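Local coordinates for protein 6-phospho-beta-d glycosidase (PDB 5FOO) that probably hydrolyses 6-phospho-beta-glucosides as a family 1 glycoside hydrolase, and is held here as a covalent adduct with the probe 6-phosphocyclophellitol, at residues S365-G370 with I390-E395; H414-I419 with N430-V435; I384-R389 with K447-W452. The protein carries 1 engineered substitution. One frame throughout, in Å; residues are numbered along the deposited sequence.

Interaction 1 (S365-G370 with I390-E395); sequences SENGVG and IQFLKE. With JAZ (6-phosphocyclophellitol), chain G.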
loop_
_atom_site.group_PDB
_atom_site.type_symbol
_atom_site.label_atom_id
_atom_site.label_comp_id
_atom_site.label_asym_id
_atom_site.label_seq_id
_atom_site.Cartn_x
_atom_site.Cartn_y
_atom_site.Cartn_z
ATOM N N SER A 365 7.547 -3.525 0.088
ATOM C CA SER A 365 6.311 -4.055 0.657
ATOM C C SER A 365 5.256 -4.433 -0.361
ATOM O O SER A 365 4.231 -5.079 0.015
ATOM C CB SER A 365 5.739 -3.042 1.687
ATOM O OG SER A 365 5.903 -1.704 1.195
ATOM N N GLU A 366 5.481 -4.073 -1.632
ATOM C CA GLU A 366 4.519 -4.431 -2.673
ATOM C C GLU A 366 5.253 -4.348 -4.015
ATOM O O GLU A 366 5.596 -3.292 -4.461
ATOM C CB GLU A 366 3.337 -3.432 -2.658
ATOM C CG GLU A 366 2.289 -3.598 -3.754
ATOM C CD GLU A 366 1.375 -2.399 -3.988
ATOM O OE1 GLU A 366 1.713 -1.259 -3.669
ATOM O OE2 GLU A 366 0.195 -2.659 -4.584
ATOM N N ASN A 367 5.510 -5.471 -4.635
ATOM C CA ASN A 367 6.194 -5.454 -5.913
ATOM C C ASN A 367 5.605 -6.601 -6.645
ATOM O O ASN A 367 5.611 -7.673 -6.115
ATOM C CB ASN A 367 7.713 -5.635 -5.746
ATOM C CG ASN A 367 8.434 -5.734 -7.043
ATOM O OD1 ASN A 367 8.947 -6.783 -7.404
ATOM N ND2 ASN A 367 8.466 -4.644 -7.763
ATOM N N GLY A 368 5.066 -6.361 -7.847
ATOM C CA GLY A 368 4.497 -7.401 -8.674
ATOM C C GLY A 368 4.087 -6.852 -10.020
ATOM O O GLY A 368 4.263 -5.640 -10.313
ATOM N N VAL A 369 3.587 -7.764 -10.831
ATOM C CA VAL A 369 3.180 -7.481 -12.214
ATOM C C VAL A 369 1.853 -8.200 -12.503
ATOM O O VAL A 369 1.656 -9.386 -12.174
ATOM C CB VAL A 369 4.259 -7.884 -13.263
ATOM C CG1 VAL A 369 4.537 -9.380 -13.284
ATOM C CG2 VAL A 369 3.819 -7.400 -14.657
ATOM N N GLY A 370 0.954 -7.450 -13.126
ATOM C CA GLY A 370 -0.411 -7.852 -13.363
ATOM C C GLY A 370 -0.649 -8.027 -14.865
ATOM O O GLY A 370 -0.256 -7.143 -15.644
ATOM N N ILE A 390 8.012 -14.435 -13.123
ATOM C CA ILE A 390 9.356 -14.862 -12.676
ATOM C C ILE A 390 10.435 -13.893 -13.110
ATOM O O ILE A 390 11.181 -13.346 -12.268
ATOM C CB ILE A 390 9.673 -16.260 -13.174
ATOM C CG1 ILE A 390 8.714 -17.245 -12.469
ATOM C CG2 ILE A 390 11.161 -16.609 -12.945
ATOM C CD1 ILE A 390 8.813 -18.692 -12.949
ATOM N N GLN A 391 10.470 -13.599 -14.407
ATOM C CA GLN A 391 11.411 -12.649 -14.908
ATOM C C GLN A 391 11.255 -11.271 -14.239
ATOM O O GLN A 391 12.240 -10.668 -13.752
ATOM C CB GLN A 391 11.239 -12.512 -16.408
ATOM C CG GLN A 391 12.255 -11.608 -17.058
ATOM C CD GLN A 391 13.649 -12.222 -16.945
ATOM O OE1 GLN A 391 13.799 -13.471 -16.932
ATOM N NE2 GLN A 391 14.673 -11.363 -16.820
ATOM N N PHE A 392 10.042 -10.727 -14.219
ATOM C CA PHE A 392 9.831 -9.420 -13.570
ATOM C C PHE A 392 10.328 -9.461 -12.106
ATOM O O PHE A 392 11.037 -8.567 -11.677
ATOM C CB PHE A 392 8.332 -9.038 -13.658
ATOM C CG PHE A 392 7.930 -7.711 -13.015
ATOM C CD1 PHE A 392 7.701 -7.611 -11.642
ATOM C CD2 PHE A 392 7.614 -6.594 -13.803
ATOM C CE1 PHE A 392 7.256 -6.406 -11.074
ATOM C CE2 PHE A 392 7.167 -5.436 -13.243
ATOM C CZ PHE A 392 6.967 -5.321 -11.885
ATOM N N LEU A 393 9.862 -10.429 -11.327
ATOM C CA LEU A 393 10.258 -10.486 -9.879
ATOM C C LEU A 393 11.778 -10.608 -9.749
ATOM O O LEU A 393 12.403 -9.864 -9.013
ATOM C CB LEU A 393 9.533 -11.598 -9.131
ATOM C CG LEU A 393 7.987 -11.453 -9.076
ATOM C CD1 LEU A 393 7.390 -12.647 -8.382
ATOM C CD2 LEU A 393 7.464 -10.170 -8.466
ATOM N N LYS A 394 12.360 -11.474 -10.565
ATOM C CA LYS A 394 13.812 -11.733 -10.570
ATOM C C LYS A 394 14.594 -10.467 -10.816
ATOM O O LYS A 394 15.485 -10.129 -10.030
ATOM C CB LYS A 394 14.155 -12.811 -11.614
ATOM C CG LYS A 394 15.610 -13.175 -11.732
ATOM C CD LYS A 394 15.782 -14.638 -12.131
ATOM C CE LYS A 394 17.278 -14.929 -12.305
ATOM N NZ LYS A 394 17.645 -16.368 -12.263
ATOM N N GLU A 395 14.246 -9.717 -11.864
ATOM C CA GLU A 395 14.930 -8.418 -12.088
ATOM C C GLU A 395 14.816 -7.427 -10.944
ATOM O O GLU A 395 15.780 -6.702 -10.659
ATOM C CB GLU A 395 14.455 -7.711 -13.385
ATOM C CG GLU A 395 14.838 -8.462 -14.656
ATOM C CD GLU A 395 14.183 -7.897 -15.926
ATOM O OE1 GLU A 395 13.883 -6.678 -15.977
ATOM O OE2 GLU A 395 13.948 -8.694 -16.866
HETATM C C2 JAZ G . -3.191 -2.870 -5.838
HETATM C C3 JAZ G . -2.782 -2.734 -4.356
HETATM C C4 JAZ G . -1.907 -1.502 -4.151
HETATM C C5 JAZ G . -0.649 -1.531 -5.007
HETATM C C6 JAZ G . -0.999 -1.782 -6.458
HETATM C C7 JAZ G . -1.902 -3.002 -6.641
HETATM C C8 JAZ G . -2.130 -3.340 -8.112
HETATM O O9 JAZ G . -2.814 -2.236 -8.699
HETATM P P10 JAZ G . -3.816 -2.502 -9.902
HETATM O O11 JAZ G . -4.367 -1.153 -10.206
HETATM O O12 JAZ G . -4.731 -3.616 -9.607
HETATM O O13 JAZ G . -2.988 -3.006 -11.002
HETATM O O14 JAZ G . -1.577 -0.599 -7.026
HETATM O O15 JAZ G . -3.955 -4.062 -6.049
HETATM O O16 JAZ G . -3.970 -2.580 -3.619
HETATM O O17 JAZ G . -1.566 -1.372 -2.781
#

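Interaction 2 (H414-I419 with N430-V435); sequences HVWTPI and NRYGLV. With JAZ (6-phosphocyclophellitol), chain G.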
loop_
_atom_site.group_PDB
_atom_site.type_symbol
_atom_site.label_atom_id
_atom_site.label_comp_id
_atom_site.label_asym_id
_atom_site.label_seq_id
_atom_site.Cartn_x
_atom_site.Cartn_y
_atom_site.Cartn_z
ATOM N N HIS A 414 8.077 -8.420 -0.275
ATOM C CA HIS A 414 6.743 -8.961 -0.344
ATOM C C HIS A 414 6.228 -8.778 -1.829
ATOM O O HIS A 414 6.146 -7.683 -2.355
ATOM C CB HIS A 414 5.816 -8.245 0.679
ATOM C CG HIS A 414 5.759 -8.880 2.033
ATOM N ND1 HIS A 414 4.810 -8.544 2.967
ATOM C CD2 HIS A 414 6.507 -9.866 2.598
ATOM C CE1 HIS A 414 4.978 -9.282 4.053
ATOM N NE2 HIS A 414 6.008 -10.092 3.846
ATOM N N VAL A 415 5.841 -9.879 -2.439
ATOM C CA VAL A 415 5.240 -9.909 -3.733
ATOM C C VAL A 415 3.753 -9.465 -3.605
ATOM O O VAL A 415 2.979 -9.998 -2.813
ATOM C CB VAL A 415 5.282 -11.317 -4.354
ATOM C CG1 VAL A 415 4.646 -11.244 -5.746
ATOM C CG2 VAL A 415 6.712 -11.831 -4.474
ATOM N N TRP A 416 3.356 -8.508 -4.440
ATOM C CA TRP A 416 1.947 -8.294 -4.712
ATOM C C TRP A 416 1.436 -9.211 -5.847
ATOM O O TRP A 416 1.934 -9.042 -6.976
ATOM C CB TRP A 416 1.631 -6.847 -5.037
ATOM C CG TRP A 416 0.143 -6.683 -5.035
ATOM C CD1 TRP A 416 -0.743 -6.895 -6.089
ATOM C CD2 TRP A 416 -0.611 -6.341 -3.941
ATOM N NE1 TRP A 416 -2.032 -6.727 -5.656
ATOM C CE2 TRP A 416 -1.983 -6.347 -4.349
ATOM C CE3 TRP A 416 -0.288 -5.977 -2.635
ATOM C CZ2 TRP A 416 -3.000 -6.045 -3.481
ATOM C CZ3 TRP A 416 -1.300 -5.663 -1.768
ATOM C CH2 TRP A 416 -2.637 -5.674 -2.180
ATOM N N THR A 417 1.016 -10.406 -5.495
ATOM C CA THR A 417 0.102 -10.718 -4.406
ATOM C C THR A 417 0.178 -12.257 -4.284
ATOM O O THR A 417 0.401 -12.937 -5.294
ATOM C CB THR A 417 -1.289 -10.140 -4.510
ATOM O OG1 THR A 417 -1.882 -10.162 -3.208
ATOM C CG2 THR A 417 -2.111 -10.929 -5.506
ATOM N N PRO A 418 0.041 -12.817 -3.080
ATOM C CA PRO A 418 0.132 -14.281 -3.048
ATOM C C PRO A 418 -0.890 -15.035 -3.909
ATOM O O PRO A 418 -0.532 -15.967 -4.610
ATOM C CB PRO A 418 -0.104 -14.602 -1.576
ATOM C CG PRO A 418 0.513 -13.461 -0.914
ATOM C CD PRO A 418 0.073 -12.271 -1.707
ATOM N N ILE A 419 -2.147 -14.655 -3.776
ATOM C CA ILE A 419 -3.249 -15.257 -4.464
ATOM C C ILE A 419 -4.036 -14.148 -5.173
ATOM O O ILE A 419 -4.325 -13.129 -4.570
ATOM C CB ILE A 419 -4.161 -15.962 -3.452
ATOM C CG1 ILE A 419 -3.394 -17.081 -2.731
ATOM C CG2 ILE A 419 -5.417 -16.515 -4.146
ATOM C CD1 ILE A 419 -4.117 -17.643 -1.527
ATOM N N ASN A 430 -6.716 -7.915 -14.344
ATOM C CA ASN A 430 -5.310 -8.245 -14.344
ATOM C C ASN A 430 -4.963 -9.019 -13.062
ATOM O O ASN A 430 -5.338 -8.593 -11.977
ATOM C CB ASN A 430 -4.456 -6.996 -14.410
ATOM C CG ASN A 430 -4.838 -6.072 -15.562
ATOM O OD1 ASN A 430 -5.330 -4.943 -15.343
ATOM N ND2 ASN A 430 -4.579 -6.507 -16.755
ATOM N N ARG A 431 -4.305 -10.170 -13.254
ATOM C CA ARG A 431 -3.945 -11.128 -12.195
ATOM C C ARG A 431 -2.504 -10.873 -11.821
ATOM O O ARG A 431 -1.683 -10.734 -12.699
ATOM C CB ARG A 431 -4.148 -12.560 -12.685
ATOM C CG ARG A 431 -5.528 -12.863 -13.320
ATOM C CD ARG A 431 -6.605 -12.591 -12.302
ATOM N NE ARG A 431 -7.951 -12.989 -12.705
ATOM C CZ ARG A 431 -8.551 -14.109 -12.361
ATOM N NH1 ARG A 431 -7.946 -15.044 -11.612
ATOM N NH2 ARG A 431 -9.777 -14.314 -12.790
ATOM N N TYR A 432 -2.266 -10.702 -10.526
ATOM C CA TYR A 432 -0.928 -10.520 -9.926
ATOM C C TYR A 432 -0.397 -11.735 -9.104
ATOM O O TYR A 432 0.707 -11.712 -8.638
ATOM C CB TYR A 432 -0.958 -9.307 -8.967
ATOM C CG TYR A 432 -0.954 -7.927 -9.614
ATOM C CD1 TYR A 432 -2.127 -7.315 -10.062
ATOM C CD2 TYR A 432 0.232 -7.215 -9.745
ATOM C CE1 TYR A 432 -2.116 -6.035 -10.636
ATOM C CE2 TYR A 432 0.258 -5.936 -10.305
ATOM C CZ TYR A 432 -0.921 -5.342 -10.763
ATOM O OH TYR A 432 -0.832 -4.071 -11.329
ATOM N N GLY A 433 -1.182 -12.789 -8.931
ATOM C CA GLY A 433 -0.864 -13.820 -7.972
ATOM C C GLY A 433 0.319 -14.659 -8.363
ATOM O O GLY A 433 0.589 -14.909 -9.580
ATOM N N LEU A 434 1.015 -15.139 -7.342
ATOM C CA LEU A 434 1.851 -16.332 -7.522
ATOM C C LEU A 434 0.937 -17.574 -7.648
ATOM O O LEU A 434 1.326 -18.608 -8.145
ATOM C CB LEU A 434 2.724 -16.516 -6.274
ATOM C CG LEU A 434 3.684 -15.416 -5.920
ATOM C CD1 LEU A 434 4.250 -15.677 -4.528
ATOM C CD2 LEU A 434 4.789 -15.271 -6.975
ATOM N N VAL A 435 -0.256 -17.475 -7.102
ATOM C CA VAL A 435 -1.224 -18.547 -7.060
ATOM C C VAL A 435 -2.516 -18.029 -7.671
ATOM O O VAL A 435 -3.054 -17.006 -7.256
ATOM C CB VAL A 435 -1.507 -18.969 -5.609
ATOM C CG1 VAL A 435 -2.543 -20.097 -5.548
ATOM C CG2 VAL A 435 -0.183 -19.392 -4.924
HETATM C C2 JAZ G . -3.191 -2.870 -5.838
HETATM C C3 JAZ G . -2.782 -2.734 -4.356
HETATM C C4 JAZ G . -1.907 -1.502 -4.151
HETATM C C5 JAZ G . -0.649 -1.531 -5.007
HETATM C C6 JAZ G . -0.999 -1.782 -6.458
HETATM C C7 JAZ G . -1.902 -3.002 -6.641
HETATM C C8 JAZ G . -2.130 -3.340 -8.112
HETATM O O9 JAZ G . -2.814 -2.236 -8.699
HETATM P P10 JAZ G . -3.816 -2.502 -9.902
HETATM O O11 JAZ G . -4.367 -1.153 -10.206
HETATM O O12 JAZ G . -4.731 -3.616 -9.607
HETATM O O13 JAZ G . -2.988 -3.006 -11.002
HETATM O O14 JAZ G . -1.577 -0.599 -7.026
HETATM O O15 JAZ G . -3.955 -4.062 -6.049
HETATM O O16 JAZ G . -3.970 -2.580 -3.619
HETATM O O17 JAZ G . -1.566 -1.372 -2.781
#

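Interaction 3 (I384-R389 with K447-W452); sequences IQDDYR and KASAYW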
loop_
_atom_site.group_PDB
_atom_site.type_symbol
_atom_site.label_atom_id
_atom_site.label_comp_id
_atom_site.label_asym_id
_atom_site.label_seq_id
_atom_site.Cartn_x
_atom_site.Cartn_y
_atom_site.Cartn_z
ATOM N N ILE A 384 -0.562 -22.455 -14.811
ATOM C CA ILE A 384 -0.137 -21.252 -15.482
ATOM C C ILE A 384 1.384 -21.111 -15.489
ATOM O O ILE A 384 1.979 -21.076 -14.454
ATOM C CB ILE A 384 -0.796 -20.002 -14.860
ATOM C CG1 ILE A 384 -2.325 -20.063 -15.026
ATOM C CG2 ILE A 384 -0.278 -18.746 -15.543
ATOM C CD1 ILE A 384 -3.097 -18.968 -14.301
ATOM N N GLN A 385 1.990 -21.026 -16.678
ATOM C CA GLN A 385 3.436 -20.827 -16.841
ATOM C C GLN A 385 3.733 -19.397 -16.979
ATOM O O GLN A 385 3.966 -18.912 -18.073
ATOM C CB GLN A 385 3.952 -21.542 -18.089
ATOM C CG GLN A 385 3.646 -23.018 -18.050
ATOM C CD GLN A 385 4.128 -23.692 -16.762
ATOM O OE1 GLN A 385 3.325 -24.132 -15.940
ATOM N NE2 GLN A 385 5.429 -23.766 -16.585
ATOM N N ASP A 386 3.781 -18.711 -15.845
ATOM C CA ASP A 386 3.961 -17.256 -15.829
ATOM C C ASP A 386 5.403 -16.877 -15.775
ATOM O O ASP A 386 5.846 -16.233 -14.795
ATOM C CB ASP A 386 3.167 -16.606 -14.673
ATOM C CG ASP A 386 3.489 -17.194 -13.284
ATOM O OD1 ASP A 386 4.014 -18.331 -13.151
ATOM O OD2 ASP A 386 3.140 -16.534 -12.295
ATOM N N ASP A 387 6.172 -17.242 -16.806
ATOM C CA ASP A 387 7.601 -16.868 -16.815
ATOM C C ASP A 387 7.841 -15.369 -16.936
ATOM O O ASP A 387 8.867 -14.895 -16.451
ATOM C CB ASP A 387 8.517 -17.712 -17.720
ATOM C CG ASP A 387 7.934 -18.008 -19.037
ATOM O OD1 ASP A 387 7.404 -17.076 -19.695
ATOM O OD2 ASP A 387 8.013 -19.205 -19.414
ATOM N N TYR A 388 6.916 -14.623 -17.563
ATOM C CA TYR A 388 6.943 -13.162 -17.481
ATOM C C TYR A 388 6.987 -12.664 -16.004
ATOM O O TYR A 388 7.639 -11.699 -15.710
ATOM C CB TYR A 388 5.762 -12.529 -18.199
ATOM C CG TYR A 388 4.442 -13.145 -17.815
ATOM C CD1 TYR A 388 3.929 -14.221 -18.530
ATOM C CD2 TYR A 388 3.686 -12.631 -16.771
ATOM C CE1 TYR A 388 2.713 -14.817 -18.160
ATOM C CE2 TYR A 388 2.455 -13.193 -16.414
ATOM C CZ TYR A 388 1.983 -14.287 -17.118
ATOM O OH TYR A 388 0.815 -14.883 -16.797
ATOM N N ARG A 389 6.265 -13.311 -15.088
ATOM C CA ARG A 389 6.222 -12.857 -13.671
ATOM C C ARG A 389 7.535 -13.211 -12.915
ATOM O O ARG A 389 8.115 -12.401 -12.194
ATOM C CB ARG A 389 5.006 -13.459 -12.965
ATOM C CG ARG A 389 4.888 -12.998 -11.521
ATOM C CD ARG A 389 3.533 -13.281 -10.940
ATOM N NE ARG A 389 2.556 -12.490 -11.648
ATOM C CZ ARG A 389 1.628 -12.962 -12.474
ATOM N NH1 ARG A 389 1.499 -14.283 -12.715
ATOM N NH2 ARG A 389 0.810 -12.070 -13.083
ATOM N N LYS A 447 0.902 -21.059 -9.510
ATOM C CA LYS A 447 1.464 -20.837 -10.838
ATOM C C LYS A 447 2.937 -21.197 -10.763
ATOM O O LYS A 447 3.509 -21.396 -9.654
ATOM C CB LYS A 447 1.289 -19.377 -11.306
ATOM C CG LYS A 447 -0.077 -18.798 -11.067
ATOM C CD LYS A 447 -0.208 -17.382 -11.651
ATOM C CE LYS A 447 -1.509 -16.720 -11.209
ATOM N NZ LYS A 447 -1.524 -15.240 -11.311
ATOM N N ALA A 448 3.572 -21.298 -11.929
ATOM C CA ALA A 448 5.010 -21.522 -11.933
ATOM C C ALA A 448 5.790 -20.546 -11.047
ATOM O O ALA A 448 6.832 -20.921 -10.514
ATOM C CB ALA A 448 5.569 -21.451 -13.328
ATOM N N SER A 449 5.341 -19.302 -10.933
ATOM C CA SER A 449 6.113 -18.331 -10.165
ATOM C C SER A 449 6.063 -18.664 -8.682
ATOM O O SER A 449 6.990 -18.337 -7.978
ATOM C CB SER A 449 5.657 -16.899 -10.391
ATOM O OG SER A 449 4.329 -16.831 -10.041
ATOM N N ALA A 450 5.030 -19.352 -8.222
ATOM C CA ALA A 450 4.971 -19.767 -6.817
ATOM C C ALA A 450 6.109 -20.726 -6.448
ATOM O O ALA A 450 6.643 -20.617 -5.332
ATOM C CB ALA A 450 3.637 -20.418 -6.503
ATOM N N TYR A 451 6.429 -21.680 -7.347
ATOM C CA TYR A 451 7.521 -22.643 -7.138
ATOM C C TYR A 451 8.857 -21.971 -7.315
ATOM O O TYR A 451 9.817 -22.306 -6.611
ATOM C CB TYR A 451 7.378 -23.918 -8.010
ATOM C CG TYR A 451 6.118 -24.644 -7.637
ATOM C CD1 TYR A 451 5.996 -25.302 -6.390
ATOM C CD2 TYR A 451 5.030 -24.645 -8.484
ATOM C CE1 TYR A 451 4.817 -25.932 -6.025
ATOM C CE2 TYR A 451 3.849 -25.241 -8.129
ATOM C CZ TYR A 451 3.754 -25.872 -6.911
ATOM O OH TYR A 451 2.584 -26.453 -6.613
ATOM N N TRP A 452 8.949 -20.984 -8.184
ATOM C CA TRP A 452 10.193 -20.258 -8.295
ATOM C C TRP A 452 10.471 -19.448 -7.017
ATOM O O TRP A 452 11.632 -19.436 -6.508
ATOM C CB TRP A 452 10.244 -19.376 -9.515
ATOM C CG TRP A 452 11.420 -18.437 -9.551
ATOM C CD1 TRP A 452 12.675 -18.661 -10.082
ATOM C CD2 TRP A 452 11.419 -17.099 -9.073
ATOM N NE1 TRP A 452 13.461 -17.542 -9.896
ATOM C CE2 TRP A 452 12.706 -16.576 -9.283
ATOM C CE3 TRP A 452 10.443 -16.295 -8.440
ATOM C CZ2 TRP A 452 13.044 -15.282 -8.905
ATOM C CZ3 TRP A 452 10.781 -15.014 -8.064
ATOM C CH2 TRP A 452 12.067 -14.508 -8.317
#

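Interaction 1 (S365-G370 with I390-E395)
Val-369 lies over one face of the Phe-392 ring. Its CB sits 3.6 Å from the centroid of the Phe-392 ring and 8° off the ring normal, a CH-pi contact over the centre. The two methyls of Val-369 spread to different parts of the ring: CG1 reaches Phe-392 CG and CB, and CG2 comes nearest CD2 and CE2. Phe-392 CG is anti to the backbone N (chi1 179°), and the ring beyond it reaches Val-369 and Gly-368. The ring also stacks with His-396, further along the helix. Gly-368 O approaches the far end of the ring obliquely, 3.1 Å from Phe-392 CZ. The Asn-367 amide also comes in obliquely, its plane 21° from that of the ring, with ND2 3.9 Å from Phe-392 CE1. Asn-367 OD1 lies 3.8 Å from Leu-393 CD2. That amide is held from outside the contact: OD1 bonds to Tyr-413 OH and ND2 to Phe-298 O. No hydrogen bond joins the two segments, so the contact rests on van der Waals packing, with the Phe-392 ring at its centre.

One residue before Asn-367, Glu-366 turns the other way, into the pocket. Its OE2 is bonded covalently to C5 of 6-phosphocyclophellitol at 1.5 Å. Glu-366 thus carries the adduct, consistent with the nucleophile of retaining family 1 enzymes, which lies at the end of barrel strand 7. Strand 362-367 is that strand, between 293-297 and 410-416. Helix 387-405 packs outside it, with Leu-393 also touching Tyr-413 and Val-415 of strand 410-416 and Trp-452 of helix 448-459.

Interaction 2 (H414-I419 with N430-V435)
Trp-416 points the edge of its indole at the face of Tyr-432, with the planes at 82° in an edge-to-face pair. Trp-416 CD1 is 3.7 Å from Tyr-432 CG. Both rings also touch the ligand. C3 of 6-phosphocyclophellitol lies over one indole face, offset toward the rim and 3.4 Å from Trp-416 CZ2. Thr-417 CB covers the opposite face. Tyr-432 OH hydrogen-bonds phosphate oxygen O13 of the ligand at 2.4 Å, a length too short to be trusted. This is consistent with Tyr-432 binding the 6-phosphate, while Trp-416 lies against the ligand ring.

Backbone bonds follow the rings along both segments. Leu-434 N bonds to Thr-417 O at 3.1 Å, and Val-435 N to Pro-418 O at 2.9 Å. Gly-433 CA also makes a CA-H...O contact of 3.1 Å with Thr-417 O. Farther out, Ile-419 and Val-435 form a single beta bridge and lie side by side.

Thr-417 OG1 is bonded to Ala-13 O of barrel strand 9-13. Leu-434 packs on helix 448-459, where it meets Ala-450 and Phe-453. Pro-418 and Val-435 pack on helix 54-67. The contact joins strand 410-416 and the loop after it to the start of strand 435-437 and the loop leading into it.

Interaction 3 (I384-R389 with K447-W452)
Asp-386 and Ser-449 join the starts of two helices. Asp-386 is the residue right before helix 387-405 and the centre of an inverse gamma turn. Its carboxylate points across to the first turn of helix 448-459. There Asp-386 OD1 accepts from Ser-449 N at 2.8 Å, and OD2 from Ser-449 OG at 2.6 Å. Both donors come on the syn side of the carboxylate. Asp-386 CG lies between the backbone N and the carbonyl carbon (chi1 55°), from where the carboxylate meets Ser-449. Arg-389 NH1 forms a salt bridge to Asp-386 OD2 at 2.8 Å, using the anti lone pair, so OD2 takes two donors. Beside this, Ala-448 N gives a nearly straight bond of 3.0 Å to Ile-384 O.

Lys-447 runs extended beside Ile-384, pointing the same way. Its NZ comes within 3.5 Å of Arg-389 NH1, a close approach of like charges. Glu-374 forms salt bridges to both groups, and Asp-420 to Lys-447 NZ, which probably offsets the repulsion. The positive end of the helix dipole would probably favour the charged carboxylate of Asp-386. The arrangement joins the helices before and after strand 410-416 in the chain of the family 1 (beta/alpha)8 barrel.

The three contacts touch one another, with centres 9 to 11 Å apart. Interactions 1 and 2 meet through neighbouring barrel strands, where Asn-367 O is 2.9 Å from Trp-416 N. Both touch the ligand: interaction 1 through the covalent bond of Glu-366, interaction 2 through the Trp-416 indole and the Tyr-432 hydroxyl. Interactions 1 and 3 share helix 387-405, and Arg-389 NH2 reaches Val-369 O at 3.0 Å. Interactions 2 and 3 join where Lys-447 NZ lies 2.8 Å from Gly-433 O. Interaction 3 does not touch the ligand. Its Arg-389 side chain is about 10 Å from the ligand, in a layer behind the pocket-lining residues.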